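Local coordinates for TCP pilus virulence regulatory protein (Vibrio cholerae, PDB 4MLO), which probably binds DNA through AraC-type helix-turn-helix motifs and activates transcription of virulence genes, with palmitoleic acid held in a pocket in this structure, at residues 95-100 / 140-145; 186-191 / 200-205; 63-68 / 111-116. All blocks are in the same frame, centred on the assembly; numbering follows the deposited sequence.

Contact 1 of 3, residues 95-100 / 140-145; sequences KSYILG and SDEFLK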
ATOM      1  N   LYS A  95      -5.499   7.353  16.781  1.00 37.50           N
ATOM      2  CA  LYS A  95      -4.897   8.657  17.045  1.00 40.08           C
ATOM      3  C   LYS A  95      -4.663   8.873  18.536  1.00 43.09           C
ATOM      4  O   LYS A  95      -3.617   9.395  18.934  1.00 41.32           O
ATOM      5  CB  LYS A  95      -5.784   9.764  16.477  1.00 37.79           C
ATOM      6  N   SER A  96      -5.617   8.469  19.374  1.00 38.24           N
ATOM      7  CA  SER A  96      -5.469   8.626  20.817  1.00 39.85           C
ATOM      8  C   SER A  96      -4.438   7.674  21.407  1.00 41.28           C
ATOM      9  O   SER A  96      -3.948   7.917  22.513  1.00 44.84           O
ATOM     10  CB  SER A  96      -6.813   8.398  21.506  1.00 46.31           C
ATOM     11  OG  SER A  96      -7.345   7.130  21.157  1.00 50.32           O
ATOM     12  N   TYR A  97      -4.107   6.591  20.709  1.00 30.83           N
ATOM     13  CA  TYR A  97      -3.190   5.609  21.265  1.00 25.52           C
ATOM     14  C   TYR A  97      -1.733   5.973  21.037  1.00 34.18           C
ATOM     15  O   TYR A  97      -0.859   5.424  21.720  1.00 44.28           O
ATOM     16  CB  TYR A  97      -3.495   4.228  20.677  1.00 21.23           C
ATOM     17  CG  TYR A  97      -4.792   3.674  21.223  1.00 27.88           C
ATOM     18  CD1 TYR A  97      -6.014   4.169  20.779  1.00 33.28           C
ATOM     19  CD2 TYR A  97      -4.794   2.686  22.212  1.00 33.28           C
ATOM     20  CE1 TYR A  97      -7.205   3.695  21.299  1.00 30.83           C
ATOM     21  CE2 TYR A  97      -5.985   2.197  22.725  1.00 29.75           C
ATOM     22  CZ  TYR A  97      -7.182   2.704  22.260  1.00 33.34           C
ATOM     23  OH  TYR A  97      -8.364   2.226  22.767  1.00 39.46           O
ATOM     24  N   ILE A  98      -1.458   6.904  20.128  1.00 40.52           N
ATOM     25  CA  ILE A  98      -0.095   7.348  19.856  1.00 50.81           C
ATOM     26  C   ILE A  98       0.089   8.844  20.039  1.00 50.27           C
ATOM     27  O   ILE A  98       1.234   9.316  19.976  1.00 55.97           O
ATOM     28  CB  ILE A  98       0.357   6.934  18.438  1.00 45.42           C
ATOM     29  CG1 ILE A  98      -0.606   7.475  17.369  1.00 46.75           C
ATOM     30  CG2 ILE A  98       0.434   5.403  18.340  1.00 50.43           C
ATOM     31  CD1 ILE A  98      -0.370   8.912  16.934  1.00 51.08           C
ATOM     32  N   LEU A  99      -0.988   9.609  20.241  1.00 37.44           N
ATOM     33  CA  LEU A  99      -0.851  11.034  20.534  1.00 35.43           C
ATOM     34  C   LEU A  99       0.115  11.279  21.686  1.00 38.73           C
ATOM     35  O   LEU A  99       0.975  12.161  21.610  1.00 43.64           O
ATOM     36  CB  LEU A  99      -2.222  11.640  20.846  1.00 47.86           C
ATOM     37  N   GLY A 100      -0.005  10.502  22.761  1.00 46.85           N
ATOM     38  CA  GLY A 100       0.908  10.654  23.882  1.00 51.22           C
ATOM     39  C   GLY A 100       2.365  10.506  23.497  1.00 47.25           C
ATOM     40  O   GLY A 100       3.244  10.963  24.232  1.00 48.20           O
ATOM     41  N   SER A 140     -11.734  -7.875  20.169  1.00 30.63           N
ATOM     42  CA  SER A 140     -12.428  -6.639  20.457  1.00 34.46           C
ATOM     43  C   SER A 140     -11.777  -5.481  19.711  1.00 35.83           C
ATOM     44  O   SER A 140     -10.626  -5.557  19.271  1.00 30.80           O
ATOM     45  CB  SER A 140     -12.392  -6.349  21.951  1.00 32.44           C
ATOM     46  OG  SER A 140     -11.072  -6.048  22.353  1.00 33.91           O
ATOM     47  N   ASP A 141     -12.536  -4.387  19.586  1.00 34.66           N
ATOM     48  CA  ASP A 141     -11.981  -3.158  19.034  1.00 39.36           C
ATOM     49  C   ASP A 141     -10.793  -2.678  19.861  1.00 34.42           C
ATOM     50  O   ASP A 141      -9.779  -2.242  19.305  1.00 28.97           O
ATOM     51  CB  ASP A 141     -13.061  -2.081  18.969  1.00 46.30           C
ATOM     52  CG  ASP A 141     -14.153  -2.394  17.945  1.00 55.25           C
ATOM     53  OD1 ASP A 141     -15.296  -1.932  18.142  1.00 61.90           O
ATOM     54  OD2 ASP A 141     -13.875  -3.087  16.944  1.00 51.66           O
ATOM     55  N   GLU A 142     -10.892  -2.777  21.189  1.00 28.57           N
ATOM     56  CA  GLU A 142      -9.795  -2.379  22.063  1.00 30.44           C
ATOM     57  C   GLU A 142      -8.555  -3.228  21.810  1.00 30.98           C
ATOM     58  O   GLU A 142      -7.442  -2.703  21.690  1.00 29.50           O
ATOM     59  CB  GLU A 142     -10.227  -2.484  23.528  1.00 37.80           C
ATOM     60  CG  GLU A 142      -9.208  -1.944  24.534  1.00 44.46           C
ATOM     61  CD  GLU A 142      -9.084  -0.432  24.482  1.00 46.12           C
ATOM     62  OE1 GLU A 142      -8.024   0.109  24.884  1.00 40.76           O
ATOM     63  OE2 GLU A 142     -10.055   0.219  24.043  1.00 45.39           O
ATOM     64  N   PHE A 143      -8.725  -4.547  21.714  1.00 25.75           N
ATOM     65  CA  PHE A 143      -7.574  -5.398  21.441  1.00 31.01           C
ATOM     66  C   PHE A 143      -6.885  -4.975  20.151  1.00 26.33           C
ATOM     67  O   PHE A 143      -5.650  -4.909  20.087  1.00 24.99           O
ATOM     68  CB  PHE A 143      -8.009  -6.857  21.350  1.00 26.04           C
ATOM     69  CG  PHE A 143      -6.896  -7.805  21.006  1.00 28.36           C
ATOM     70  CD1 PHE A 143      -6.421  -7.902  19.717  1.00 32.52           C
ATOM     71  CD2 PHE A 143      -6.343  -8.618  21.980  1.00 28.94           C
ATOM     72  CE1 PHE A 143      -5.392  -8.792  19.399  1.00 30.58           C
ATOM     73  CE2 PHE A 143      -5.323  -9.491  21.682  1.00 29.23           C
ATOM     74  CZ  PHE A 143      -4.842  -9.579  20.378  1.00 33.17           C
ATOM     75  N   LEU A 144      -7.664  -4.709  19.106  1.00 26.68           N
ATOM     76  CA  LEU A 144      -7.064  -4.429  17.801  1.00 23.77           C
ATOM     77  C   LEU A 144      -6.368  -3.087  17.806  1.00 23.26           C
ATOM     78  O   LEU A 144      -5.270  -2.951  17.251  1.00 25.03           O
ATOM     79  CB  LEU A 144      -8.125  -4.480  16.705  1.00 30.40           C
ATOM     80  CG  LEU A 144      -8.729  -5.865  16.490  1.00 32.87           C
ATOM     81  CD1 LEU A 144     -10.009  -5.754  15.696  1.00 35.26           C
ATOM     82  CD2 LEU A 144      -7.734  -6.772  15.779  1.00 34.69           C
ATOM     83  N   LYS A 145      -6.975  -2.082  18.449  1.00 25.45           N
ATOM     84  CA  LYS A 145      -6.322  -0.776  18.505  1.00 25.17           C
ATOM     85  C   LYS A 145      -5.016  -0.852  19.292  1.00 25.85           C
ATOM     86  O   LYS A 145      -3.996  -0.275  18.879  1.00 24.24           O
ATOM     87  CB  LYS A 145      -7.270   0.262  19.109  1.00 23.29           C
ATOM     88  CG  LYS A 145      -8.437   0.626  18.183  1.00 26.70           C
ATOM     89  CD  LYS A 145      -9.350   1.712  18.758  1.00 29.11           C
ATOM     90  CE  LYS A 145     -10.159   1.183  19.925  1.00 36.69           C
ATOM     91  NZ  LYS A 145     -11.169   2.160  20.377  1.00 38.03           N
TER
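Tyr97, on the short helix 95-98, reaches across to Glu142 and Lys145 at the start of helix 141-159, and it carries the whole first side of this contact. The polar part lies at the end of the ring. Tyr97 OH gives a weak hydrogen bond to Glu142 OE1 at 3.0 Å, and that oxygen sits at the ring edge, close to the ring plane, with Tyr97 CE2 3.6 Å from Glu142 OE1. The carboxylate is turned 46° from the ring. Although the CB of Glu142 does not point at the tyrosine, a bend at chi2 (70°) brings the carboxylate to the phenol.

The apolar part is a CH-pi contact. Lys145 CB lies over one face of the ring, 4.1 Å from the centroid of Tyr97 and displaced toward the rim. Further along, the two side chains cross at about a right angle: Lys145 CD is 3.9 Å from Tyr97 CE1, and a turn at chi3 (-71°) sets Lys145 CE 3.5 Å from Tyr97 OH. Helix 141-159 also meets Tyr97 through Val146 and Ser149, while Lys145 rests on Ser93 and Leu94.

Within the helix start itself, Ser140 is the N-cap, its OG accepting from Phe143 N at 2.9 Å. Glu142 thus belongs to a capped first turn, where the helix end would probably help to stabilise its negative charge. The chemistry implies a surface attachment in the cupin-like domain that joins an aliphatic chain over an aromatic face to a phenol placed at a carboxylate, its bond to OE1 a weak one.

Contact 2 of 3, residues 186-191 / 200-205; sequences WRWADI and MILKKE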
ATOM      1  N   TRP A 186      -7.093  16.384 -14.345  1.00 10.20           N
ATOM      2  CA  TRP A 186      -6.195  17.080 -13.426  1.00  9.26           C
ATOM      3  C   TRP A 186      -4.939  17.572 -14.136  1.00  8.97           C
ATOM      4  O   TRP A 186      -4.314  16.857 -14.922  1.00 11.07           O
ATOM      5  CB  TRP A 186      -5.756  16.166 -12.281  1.00 11.32           C
ATOM      6  CG  TRP A 186      -6.835  15.736 -11.368  1.00 10.85           C
ATOM      7  CD1 TRP A 186      -7.390  14.502 -11.308  1.00 10.59           C
ATOM      8  CD2 TRP A 186      -7.474  16.522 -10.375  1.00  9.73           C
ATOM      9  NE1 TRP A 186      -8.349  14.458 -10.306  1.00 10.15           N
ATOM     10  CE2 TRP A 186      -8.421  15.686  -9.720  1.00 10.77           C
ATOM     11  CE3 TRP A 186      -7.369  17.859  -9.973  1.00 12.28           C
ATOM     12  CZ2 TRP A 186      -9.231  16.134  -8.698  1.00 12.45           C
ATOM     13  CZ3 TRP A 186      -8.164  18.290  -8.947  1.00 15.20           C
ATOM     14  CH2 TRP A 186      -9.091  17.428  -8.325  1.00 14.31           C
ATOM     15  N   ARG A 187      -4.573  18.811 -13.822  1.00 10.52           N
ATOM     16  CA  ARG A 187      -3.333  19.456 -14.232  1.00 10.57           C
ATOM     17  C   ARG A 187      -2.709  20.103 -12.991  1.00 10.18           C
ATOM     18  O   ARG A 187      -3.377  20.327 -11.983  1.00  9.15           O
ATOM     19  CB  ARG A 187      -3.632  20.562 -15.266  1.00 15.51           C
ATOM     20  CG  ARG A 187      -4.419  20.151 -16.499  1.00 25.16           C
ATOM     21  CD  ARG A 187      -5.182  21.368 -17.106  1.00 33.40           C
ATOM     22  NE  ARG A 187      -6.037  22.074 -16.130  1.00 43.87           N
ATOM     23  CZ  ARG A 187      -6.761  23.163 -16.406  1.00 42.42           C
ATOM     24  NH1 ARG A 187      -6.758  23.670 -17.628  1.00 36.13           N
ATOM     25  NH2 ARG A 187      -7.498  23.743 -15.467  1.00 32.59           N
ATOM     26  N   TRP A 188      -1.420  20.449 -13.071  1.00 11.19           N
ATOM     27  CA  TRP A 188      -0.750  20.985 -11.900  1.00  9.69           C
ATOM     28  C   TRP A 188      -1.450  22.228 -11.386  1.00 10.69           C
ATOM     29  O   TRP A 188      -1.476  22.455 -10.177  1.00 10.59           O
ATOM     30  CB  TRP A 188       0.715  21.297 -12.226  1.00  8.93           C
ATOM     31  CG  TRP A 188       1.704  20.399 -11.609  1.00 10.00           C
ATOM     32  CD1 TRP A 188       2.647  19.640 -12.266  1.00  9.09           C
ATOM     33  CD2 TRP A 188       1.950  20.217 -10.215  1.00  9.48           C
ATOM     34  NE1 TRP A 188       3.447  19.013 -11.366  1.00 10.42           N
ATOM     35  CE2 TRP A 188       3.038  19.325 -10.096  1.00 12.13           C
ATOM     36  CE3 TRP A 188       1.370  20.719  -9.054  1.00  9.91           C
ATOM     37  CZ2 TRP A 188       3.538  18.924  -8.872  1.00 10.29           C
ATOM     38  CZ3 TRP A 188       1.861  20.328  -7.837  1.00 11.27           C
ATOM     39  CH2 TRP A 188       2.965  19.436  -7.743  1.00 13.45           C
ATOM     40  N   ALA A 189      -2.000  23.057 -12.289  1.00 12.36           N
ATOM     41  CA  ALA A 189      -2.594  24.302 -11.844  1.00 10.08           C
ATOM     42  C   ALA A 189      -3.790  24.031 -10.963  1.00 10.35           C
ATOM     43  O   ALA A 189      -4.062  24.793 -10.021  1.00 12.24           O
ATOM     44  CB  ALA A 189      -3.011  25.179 -13.029  1.00 12.77           C
ATOM     45  N   ASP A 190      -4.541  22.966 -11.258  1.00 10.25           N
ATOM     46  CA  ASP A 190      -5.694  22.623 -10.430  1.00  8.65           C
ATOM     47  C   ASP A 190      -5.274  22.263  -9.018  1.00 10.73           C
ATOM     48  O   ASP A 190      -5.965  22.581  -8.051  1.00 13.14           O
ATOM     49  CB  ASP A 190      -6.452  21.447 -11.037  1.00 11.17           C
ATOM     50  CG  ASP A 190      -6.921  21.704 -12.409  1.00 22.10           C
ATOM     51  OD1 ASP A 190      -6.609  20.886 -13.303  1.00 16.13           O
ATOM     52  OD2 ASP A 190      -7.647  22.688 -12.620  1.00 19.02           O
ATOM     53  N   ILE A 191      -4.157  21.544  -8.879  1.00 10.56           N
ATOM     54  CA  ILE A 191      -3.689  21.172  -7.558  1.00  9.92           C
ATOM     55  C   ILE A 191      -3.262  22.400  -6.780  1.00 12.00           C
ATOM     56  O   ILE A 191      -3.563  22.530  -5.575  1.00 11.22           O
ATOM     57  CB  ILE A 191      -2.535  20.155  -7.682  1.00 12.93           C
ATOM     58  CG1 ILE A 191      -2.931  18.963  -8.571  1.00 20.70           C
ATOM     59  CG2 ILE A 191      -2.022  19.701  -6.328  1.00 15.91           C
ATOM     60  CD1 ILE A 191      -4.033  18.096  -8.046  1.00 20.75           C
ATOM     61  N   MET A 200       6.363  25.563  -6.158  1.00 14.23           N
ATOM     62  CA  MET A 200       7.695  25.444  -5.559  1.00 15.68           C
ATOM     63  C   MET A 200       7.665  24.574  -4.303  1.00 16.38           C
ATOM     64  O   MET A 200       8.599  23.813  -4.053  1.00 16.95           O
ATOM     65  CB  MET A 200       8.232  26.839  -5.244  1.00 17.60           C
ATOM     66  CG  MET A 200       9.599  26.869  -4.580  1.00 31.63           C
ATOM     67  SD  MET A 200      10.905  26.365  -5.707  1.00 28.42           S
ATOM     68  CE  MET A 200      10.927  27.784  -6.819  1.00 35.41           C
ATOM     69  N   ILE A 201       6.574  24.635  -3.535  1.00 13.54           N
ATOM     70  CA  ILE A 201       6.384  23.848  -2.323  1.00 16.34           C
ATOM     71  C   ILE A 201       5.850  22.462  -2.634  1.00 18.69           C
ATOM     72  O   ILE A 201       6.355  21.454  -2.129  1.00 18.46           O
ATOM     73  CB  ILE A 201       5.439  24.619  -1.375  1.00 16.94           C
ATOM     74  CG1 ILE A 201       6.138  25.869  -0.882  1.00 24.61           C
ATOM     75  CG2 ILE A 201       4.997  23.756  -0.200  1.00 19.65           C
ATOM     76  CD1 ILE A 201       5.226  26.797  -0.098  1.00 28.48           C
ATOM     77  N   LEU A 202       4.825  22.377  -3.480  1.00 13.93           N
ATOM     78  CA  LEU A 202       4.158  21.091  -3.680  1.00 12.24           C
ATOM     79  C   LEU A 202       5.006  20.123  -4.486  1.00 15.93           C
ATOM     80  O   LEU A 202       4.825  18.903  -4.344  1.00 13.04           O
ATOM     81  CB  LEU A 202       2.821  21.265  -4.394  1.00 11.23           C
ATOM     82  CG  LEU A 202       1.754  21.957  -3.549  1.00 14.14           C
ATOM     83  CD1 LEU A 202       0.514  22.041  -4.373  1.00 19.33           C
ATOM     84  CD2 LEU A 202       1.503  21.212  -2.238  1.00 14.19           C
ATOM     85  N   LYS A 203       5.881  20.633  -5.362  1.00 14.13           N
ATOM     86  CA  LYS A 203       6.562  19.755  -6.318  1.00 15.78           C
ATOM     87  C   LYS A 203       7.474  18.782  -5.611  1.00 14.51           C
ATOM     88  O   LYS A 203       7.754  17.703  -6.157  1.00 11.41           O
ATOM     89  CB  LYS A 203       7.375  20.556  -7.330  1.00 17.38           C
ATOM     90  CG  LYS A 203       8.561  21.327  -6.760  1.00 14.23           C
ATOM     91  CD  LYS A 203       9.237  22.250  -7.802  1.00 17.45           C
ATOM     92  CE  LYS A 203      10.481  22.918  -7.267  1.00 22.33           C
ATOM     93  NZ  LYS A 203      11.023  23.938  -8.244  1.00 23.70           N
ATOM     94  N   LYS A 204       7.937  19.121  -4.403  1.00 15.19           N
ATOM     95  CA  LYS A 204       8.843  18.201  -3.725  1.00 20.41           C
ATOM     96  C   LYS A 204       8.147  16.886  -3.400  1.00 15.88           C
ATOM     97  O   LYS A 204       8.800  15.843  -3.304  1.00 17.00           O
ATOM     98  CB  LYS A 204       9.426  18.842  -2.465  1.00 23.91           C
ATOM     99  CG  LYS A 204       8.538  18.910  -1.264  1.00 30.23           C
ATOM    100  CD  LYS A 204       9.363  19.367  -0.046  1.00 39.60           C
ATOM    101  CE  LYS A 204       8.497  20.022   0.997  1.00 50.43           C
ATOM    102  NZ  LYS A 204       7.925  21.303   0.479  1.00 50.60           N
ATOM    103  N   GLU A 205       6.821  16.895  -3.266  1.00 13.79           N
ATOM    104  CA  GLU A 205       6.108  15.648  -2.981  1.00 13.45           C
ATOM    105  C   GLU A 205       6.256  14.660  -4.116  1.00 15.06           C
ATOM    106  O   GLU A 205       6.392  13.447  -3.888  1.00 15.03           O
ATOM    107  CB  GLU A 205       4.638  15.922  -2.733  1.00 14.67           C
ATOM    108  CG  GLU A 205       4.338  16.863  -1.550  1.00 18.11           C
ATOM    109  CD  GLU A 205       5.033  16.489  -0.276  1.00 21.60           C
ATOM    110  OE1 GLU A 205       5.244  15.277  -0.042  1.00 18.38           O
ATOM    111  OE2 GLU A 205       5.394  17.415   0.505  1.00 21.26           O
TER
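Trp188 and Lys203 stand 9.3 Å apart between their CA atoms, and Ile191 and Leu202 8.8 Å, so helices 188-195 and 199-207 are bridged chiefly by the side chains of one reaching the other. The second helix is kinked: the usual bonds to the turn before are missing at Lys204 and Glu205, and Glu205 N bonds to Leu202 O, three residues back, instead.

Leu202 is the central piece on its side. Its CB meets the six-membered ring of the indole at its edge, near the ring plane, with Trp188 CZ3 3.7 Å from Leu202 CB, while its CD1 lies 4.0 Å from Ile191 CG2. Leu202 thus packs against both the indole edge and the isoleucine methyl. With CG2 anti to the backbone N, Ile191 offers this branch to the leucine although the end of its chain leads off. Beside it, Trp188 CH2 comes within 3.9 Å of Lys203 CA, so the indole also touches the backbone of the second helix.

The pair is consistent with a helix-turn-helix, probably the first of the two expected in an AraC-family DNA-binding domain, with helix 199-207 probably its recognition helix. Phe213 of the following helix 213-230 meets both Trp188 and Ile191, and Arg199 adds a cation-pi contact to the indole.

At the start of helix 188-195, the N-cap residue Arg187 grips Asp190 side-on, its NE bonded to Asp190 OD1 at 3.1 Å and its NH2 to Asp190 OD2 at 3.0 Å. OD1 accepts a further bond from Arg187 N through its anti lone pair, which pins the carboxylate across the first turn.

Contact 3 of 3, residues 63-68 / 111-116; sequences KNSIQR and NKDLLL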
ATOM      1  N   LYS A  63       1.150   4.511   3.438  1.00 14.12           N
ATOM      2  CA  LYS A  63       0.143   5.162   2.619  1.00 10.67           C
ATOM      3  C   LYS A  63       0.754   6.352   1.901  1.00 14.48           C
ATOM      4  O   LYS A  63       1.583   7.076   2.466  1.00 14.59           O
ATOM      5  CB  LYS A  63      -1.019   5.628   3.495  1.00 15.19           C
ATOM      6  CG  LYS A  63      -2.186   6.169   2.703  1.00 17.18           C
ATOM      7  CD  LYS A  63      -3.284   6.750   3.598  1.00 20.11           C
ATOM      8  CE  LYS A  63      -4.414   7.267   2.739  1.00 27.44           C
ATOM      9  NZ  LYS A  63      -5.447   8.029   3.494  1.00 35.91           N
ATOM     10  N   ASN A  64       0.348   6.518   0.641  1.00 12.93           N
ATOM     11  CA  ASN A  64       0.745   7.592  -0.282  1.00 13.46           C
ATOM     12  C   ASN A  64       2.159   7.420  -0.792  1.00 14.64           C
ATOM     13  O   ASN A  64       2.684   8.303  -1.459  1.00 17.75           O
ATOM     14  CB  ASN A  64       0.583   8.990   0.325  1.00 16.61           C
ATOM     15  CG  ASN A  64      -0.861   9.328   0.590  1.00 21.14           C
ATOM     16  OD1 ASN A  64      -1.751   8.984  -0.183  1.00 19.33           O
ATOM     17  ND2 ASN A  64      -1.114   9.967   1.720  1.00 14.06           N
ATOM     18  N   SER A  65       2.789   6.282  -0.527  1.00 13.70           N
ATOM     19  CA  SER A  65       4.090   6.061  -1.108  1.00 15.22           C
ATOM     20  C   SER A  65       3.926   5.566  -2.545  1.00 15.93           C
ATOM     21  O   SER A  65       2.866   5.099  -2.947  1.00 13.99           O
ATOM     22  CB  SER A  65       4.896   5.055  -0.283  1.00 17.39           C
ATOM     23  OG  SER A  65       4.260   3.779  -0.234  1.00 15.99           O
ATOM     24  N   ILE A  66       5.006   5.661  -3.307  1.00 14.92           N
ATOM     25  CA  ILE A  66       5.068   5.169  -4.683  1.00 14.43           C
ATOM     26  C   ILE A  66       6.149   4.106  -4.700  1.00 17.77           C
ATOM     27  O   ILE A  66       7.344   4.419  -4.606  1.00 20.57           O
ATOM     28  CB  ILE A  66       5.375   6.287  -5.690  1.00 19.33           C
ATOM     29  CG1 ILE A  66       4.286   7.350  -5.674  1.00 20.31           C
ATOM     30  CG2 ILE A  66       5.557   5.703  -7.107  1.00 23.94           C
ATOM     31  CD1 ILE A  66       2.922   6.867  -6.020  1.00 34.25           C
ATOM     32  N   GLN A  67       5.734   2.847  -4.825  1.00 14.78           N
ATOM     33  CA  GLN A  67       6.622   1.709  -4.633  1.00 14.73           C
ATOM     34  C   GLN A  67       7.217   1.198  -5.942  1.00 14.02           C
ATOM     35  O   GLN A  67       6.561   1.191  -6.991  1.00 14.56           O
ATOM     36  CB  GLN A  67       5.864   0.585  -3.942  1.00 15.17           C
ATOM     37  CG  GLN A  67       5.359   0.935  -2.538  1.00 12.74           C
ATOM     38  CD  GLN A  67       6.471   0.999  -1.516  1.00 20.78           C
ATOM     39  OE1 GLN A  67       7.533   0.432  -1.709  1.00 23.50           O
ATOM     40  NE2 GLN A  67       6.205   1.659  -0.379  1.00 19.85           N
ATOM     41  N   ARG A  68       8.478   0.770  -5.856  1.00 15.33           N
ATOM     42  CA  ARG A  68       9.176   0.059  -6.934  1.00 15.95           C
ATOM     43  C   ARG A  68       9.920  -1.114  -6.316  1.00 21.60           C
ATOM     44  O   ARG A  68      11.000  -0.923  -5.753  1.00 25.72           O
ATOM     45  CB  ARG A  68      10.160   0.973  -7.663  1.00 19.32           C
ATOM     46  CG  ARG A  68       9.511   2.171  -8.297  1.00 23.03           C
ATOM     47  CD  ARG A  68      10.528   3.179  -8.817  1.00 26.04           C
ATOM     48  NE  ARG A  68       9.849   4.402  -9.177  1.00 32.31           N
ATOM     49  CZ  ARG A  68       9.678   5.462  -8.381  1.00 26.78           C
ATOM     50  NH1 ARG A  68      10.185   5.510  -7.161  1.00 33.22           N
ATOM     51  NH2 ARG A  68       9.015   6.492  -8.847  1.00 22.89           N
ATOM     52  N   ASN A 111      11.356   9.303   5.900  1.00 39.27           N
ATOM     53  CA  ASN A 111      11.781   8.931   4.555  1.00 49.56           C
ATOM     54  C   ASN A 111      11.396   7.513   4.159  1.00 46.87           C
ATOM     55  O   ASN A 111      11.028   7.286   3.001  1.00 52.13           O
ATOM     56  CB  ASN A 111      13.296   9.105   4.425  1.00 55.07           C
ATOM     57  CG  ASN A 111      13.735  10.533   4.689  1.00 63.05           C
ATOM     58  OD1 ASN A 111      13.026  11.490   4.345  1.00 58.23           O
ATOM     59  ND2 ASN A 111      14.901  10.689   5.318  1.00 67.91           N
ATOM     60  N   LYS A 112      11.449   6.554   5.085  1.00 37.98           N
ATOM     61  CA  LYS A 112      11.316   5.150   4.725  1.00 25.39           C
ATOM     62  C   LYS A 112       9.854   4.788   4.458  1.00 25.90           C
ATOM     63  O   LYS A 112       8.977   5.048   5.289  1.00 27.28           O
ATOM     64  CB  LYS A 112      11.893   4.255   5.827  1.00 22.06           C
ATOM     65  N   ASP A 113       9.608   4.172   3.291  1.00 18.32           N
ATOM     66  CA  ASP A 113       8.275   3.810   2.802  1.00 23.65           C
ATOM     67  C   ASP A 113       7.985   2.321   2.863  1.00 19.44           C
ATOM     68  O   ASP A 113       6.828   1.913   2.655  1.00 19.19           O
ATOM     69  CB  ASP A 113       8.095   4.229   1.328  1.00 29.65           C
ATOM     70  CG  ASP A 113       8.013   5.723   1.135  1.00 38.92           C
ATOM     71  OD1 ASP A 113       8.434   6.198   0.060  1.00 38.00           O
ATOM     72  OD2 ASP A 113       7.523   6.421   2.043  1.00 45.68           O
ATOM     73  N   LEU A 114       9.008   1.500   3.055  1.00 17.46           N
ATOM     74  CA  LEU A 114       8.849   0.051   3.075  1.00 17.10           C
ATOM     75  C   LEU A 114       9.647  -0.459   4.264  1.00 22.49           C
ATOM     76  O   LEU A 114      10.867  -0.270   4.323  1.00 23.68           O
ATOM     77  CB  LEU A 114       9.322  -0.577   1.753  1.00 18.47           C
ATOM     78  CG  LEU A 114       9.136  -2.081   1.555  1.00 22.54           C
ATOM     79  CD1 LEU A 114       9.177  -2.396   0.058  1.00 24.17           C
ATOM     80  CD2 LEU A 114      10.172  -2.921   2.273  1.00 27.57           C
ATOM     81  N   LEU A 115       8.959  -1.039   5.240  1.00 25.07           N
ATOM     82  CA  LEU A 115       9.563  -1.395   6.517  1.00 21.80           C
ATOM     83  C   LEU A 115       9.351  -2.885   6.759  1.00 19.56           C
ATOM     84  O   LEU A 115       8.375  -3.472   6.291  1.00 21.96           O
ATOM     85  CB  LEU A 115       8.979  -0.554   7.657  1.00 21.59           C
ATOM     86  CG  LEU A 115       8.957   0.979   7.460  1.00 24.65           C
ATOM     87  CD1 LEU A 115       8.287   1.630   8.652  1.00 24.69           C
ATOM     88  CD2 LEU A 115      10.347   1.550   7.303  1.00 34.97           C
ATOM     89  N   LEU A 116      10.344  -3.511   7.383  1.00 22.41           N
ATOM     90  CA  LEU A 116      10.314  -4.924   7.744  1.00 22.48           C
ATOM     91  C   LEU A 116      10.210  -5.083   9.258  1.00 22.13           C
ATOM     92  O   LEU A 116      10.898  -4.388  10.019  1.00 22.57           O
ATOM     93  CB  LEU A 116      11.583  -5.625   7.229  1.00 26.19           C
ATOM     94  CG  LEU A 116      11.813  -7.102   7.571  1.00 40.32           C
ATOM     95  CD1 LEU A 116      11.186  -7.995   6.521  1.00 45.70           C
ATOM     96  CD2 LEU A 116      13.298  -7.399   7.709  1.00 49.33           C
TER
HETATM   97  O   HOH W   1       7.203   6.994  -2.025  1.00 22.38           O
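At the seam between the two sheets of the cupin-like domain, Gln67 of strand 66-73 meets Asp113 and Leu114, where the edge strand 114-118 begins. The amide nitrogen does the gripping. Gln67 NE2 donates to Asp113 O at 3.1 Å, from well above the carbonyl plane, with an N-H...O angle of 135°, and also to Ser65 OG at 2.9 Å. These two bonds fix the rotation of the amide, which a bend at chi2 (-73°) folds back toward the serine. Ser65 OG is itself bonded to Lys62 O.

Strand 66-73 belongs to the four-stranded sheet and 114-118 to the five-stranded one, so the glutamine ties the four-stranded sheet to the lead-in of the other sheet's edge strand. Its side chain lies about 7 Å from the bound palmitoleic acid and packs on Leu61, a residue of that pocket.

Van der Waals contacts surround the bonds. Ser65 CB presses against the carboxylate, 3.5 Å from Asp113 CG, and Gln67 OE1 lies 3.7 Å from Leu114 CD1, whose side chain also covers Ile59 and Leu61. A water accepting from Ile66 N at 2.9 Å stands close to Asp113 OD1, although its very short approach to that oxygen makes the bridge doubtful in detail.

Contacts 1 and 3 both fall within the cupin-like domain, and their segments alternate along the chain in the order 63-68, 95-100, 111-116, 140-145. Their centres are 23 Å apart, contact 3 buried between the sheets and contact 1 at the surface. They share no helix or strand, but helix 141-159, which begins in contact 1, later packs on Leu115, within segment 111-116. Contact 2 comes afterwards, in what is probably the DNA-binding part, 34 Å from contact 1 and 21 Å from contact 3, centre to centre. Its nearest atoms come within about 7 Å of contact 3, consistent with ligand-binding and DNA-binding parts lying close together; Arg68 NH2 bonds to Arg209 O, just beyond segment 200-205.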